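Local structure of motility protein FimV (Pseudomonas aeruginosa, 4MBQ) at the interface of chains A and B. The protein acts at the inner membrane in twitching motility, type IV pilus assembly and cAMP-dependent virulence gene expression, activating the adenylate cyclase CyaB. Coordinates in Å, arbitrary orientation; residue numbers count along the deposited sequence, not the author numbering. Chains: chain A/B, Motility protein FimV.

The interface of chains A and B. Residues chain A 17, 20-21, 24; chain B 16, 20, 23-24.
B:Asp23 meets the aliphatic stem of A:Lys21 with the OD2 end of its flat carboxylate, 3.5 Å from CE; the stem passes close to the carboxylate plane and not over a face. The CB of B:Asp23 meets the CD1 methyl of A:Leu24 at 3.6 Å. The poorly ordered B:Asp16 brings OD1 near CB of A:Glu17, whose side chain is incompletely modelled. A:Lys21 runs out extended and then bends at its last torsion (chi4 69°), which carries the ammonium NZ over to B:Thr20. There NZ donates a hydrogen bond to the hydroxyl OG1 at 2.8 Å. That hydroxyl in turn gives its hydrogen to the backbone O of B:Asp16 at 3.2 Å, in the carbonyl plane, so two bonds, roughly a right angle apart, grip it. NZ stays 4.1 Å from B:Asp16 OD1 and 4.6 Å from B:Asp23 OD2; B:Asp23, and less surely the disordered B:Asp16, could favour the lysine's positive charge without a salt bridge. On the apolar side the threonines meet methyl to methyl, A:Thr20 CG2 to B:Thr20 CG2 at 3.6 Å, their side chains roughly perpendicular. A:Leu24 likewise crosses B:Leu24, CD2 against CD1 at 3.8 Å. The patch pairs the first helices of two copies of the C-terminal tetratricopeptide-repeat domain, A 17-31 against B 15-31. The pairing is not an exact two-fold, and the association may belong to the crystal rather than to the working protein.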
ATOM      1  N   GLU A  17      -7.996   6.347  -5.670  1.00 37.29           N
ATOM      2  CA  GLU A  17      -7.891   5.642  -4.398  1.00 32.05           C
ATOM      3  C   GLU A  17      -8.078   4.136  -4.552  1.00 30.38           C
ATOM      4  O   GLU A  17      -7.417   3.352  -3.874  1.00 33.28           O
ATOM      5  CB  GLU A  17      -8.904   6.200  -3.394  1.00 43.82           C
ATOM      6  N   THR A  20      -4.941   2.597  -6.030  1.00 31.85           N
ATOM      7  CA  THR A  20      -3.900   2.554  -5.011  1.00 29.15           C
ATOM      8  C   THR A  20      -4.111   1.366  -4.080  1.00 31.56           C
ATOM      9  O   THR A  20      -3.165   0.658  -3.733  1.00 28.70           O
ATOM     10  CB  THR A  20      -3.879   3.841  -4.169  1.00 26.27           C
ATOM     11  OG1 THR A  20      -3.597   4.963  -5.015  1.00 29.03           O
ATOM     12  CG2 THR A  20      -2.811   3.745  -3.088  1.00 25.33           C
ATOM     13  N   LYS A  21      -5.362   1.149  -3.685  1.00 23.58           N
ATOM     14  CA  LYS A  21      -5.703   0.054  -2.785  1.00 23.19           C
ATOM     15  C   LYS A  21      -5.451  -1.307  -3.425  1.00 23.86           C
ATOM     16  O   LYS A  21      -5.060  -2.253  -2.742  1.00 25.22           O
ATOM     17  CB  LYS A  21      -7.158   0.166  -2.319  1.00 33.08           C
ATOM     18  CG  LYS A  21      -7.413   1.303  -1.337  1.00 27.92           C
ATOM     19  CD  LYS A  21      -8.849   1.273  -0.843  1.00 30.17           C
ATOM     20  CE  LYS A  21      -9.101   2.311   0.239  1.00 34.06           C
ATOM     21  NZ  LYS A  21      -9.049   3.697  -0.300  1.00 37.43           N
ATOM     22  N   LEU A  24      -1.849  -1.853  -2.906  1.00 27.46           N
ATOM     23  CA  LEU A  24      -1.635  -2.135  -1.496  1.00 21.30           C
ATOM     24  C   LEU A  24      -2.065  -3.559  -1.172  1.00 25.56           C
ATOM     25  O   LEU A  24      -1.383  -4.266  -0.434  1.00 28.70           O
ATOM     26  CB  LEU A  24      -2.387  -1.131  -0.619  1.00 28.71           C
ATOM     27  CG  LEU A  24      -1.817   0.288  -0.612  1.00 29.00           C
ATOM     28  CD1 LEU A  24      -2.607   1.189   0.322  1.00 20.30           C
ATOM     29  CD2 LEU A  24      -0.352   0.264  -0.208  1.00 29.52           C
TER
ATOM     30  N   ASP B  16     -11.604   9.397   2.545  1.00 55.55           N
ATOM     31  CA  ASP B  16     -11.303   8.327   1.604  1.00 59.46           C
ATOM     32  C   ASP B  16      -9.799   8.261   1.363  1.00 53.99           C
ATOM     33  O   ASP B  16      -9.271   7.232   0.941  1.00 51.93           O
ATOM     34  CB  ASP B  16     -12.052   8.546   0.288  1.00 71.24           C
ATOM     35  CG  ASP B  16     -12.339   7.247  -0.442  1.00 74.02           C
ATOM     36  OD1 ASP B  16     -11.504   6.832  -1.275  1.00 76.97           O
ATOM     37  OD2 ASP B  16     -13.403   6.641  -0.183  1.00 62.36           O
ATOM     38  N   THR B  20      -7.043   5.099   2.631  1.00 26.79           N
ATOM     39  CA  THR B  20      -5.897   4.670   1.839  1.00 28.93           C
ATOM     40  C   THR B  20      -4.627   4.714   2.683  1.00 30.82           C
ATOM     41  O   THR B  20      -3.831   3.777   2.686  1.00 31.22           O
ATOM     42  CB  THR B  20      -5.708   5.563   0.597  1.00 30.20           C
ATOM     43  OG1 THR B  20      -6.884   5.508  -0.220  1.00 33.18           O
ATOM     44  CG2 THR B  20      -4.511   5.100  -0.217  1.00 28.20           C
ATOM     45  N   ASP B  23      -4.365   2.006   5.252  1.00 22.76           N
ATOM     46  CA  ASP B  23      -3.927   0.786   4.589  1.00 26.24           C
ATOM     47  C   ASP B  23      -2.416   0.823   4.367  1.00 27.21           C
ATOM     48  O   ASP B  23      -1.724  -0.175   4.571  1.00 26.76           O
ATOM     49  CB  ASP B  23      -4.649   0.605   3.252  1.00 27.37           C
ATOM     50  CG  ASP B  23      -6.153   0.449   3.415  1.00 29.37           C
ATOM     51  OD1 ASP B  23      -6.594  -0.018   4.485  1.00 25.96           O
ATOM     52  OD2 ASP B  23      -6.891   0.789   2.466  1.00 30.46           O
ATOM     53  N   LEU B  24      -1.914   1.981   3.953  1.00 25.27           N
ATOM     54  CA  LEU B  24      -0.482   2.160   3.719  1.00 27.26           C
ATOM     55  C   LEU B  24       0.314   2.003   5.009  1.00 26.65           C
ATOM     56  O   LEU B  24       1.306   1.276   5.049  1.00 33.62           O
ATOM     57  CB  LEU B  24      -0.205   3.530   3.096  1.00 29.35           C
ATOM     58  CG  LEU B  24       1.236   3.818   2.668  1.00 34.38           C
ATOM     59  CD1 LEU B  24       1.718   2.792   1.654  1.00 31.73           C
ATOM     60  CD2 LEU B  24       1.349   5.223   2.099  1.00 38.15           C
TER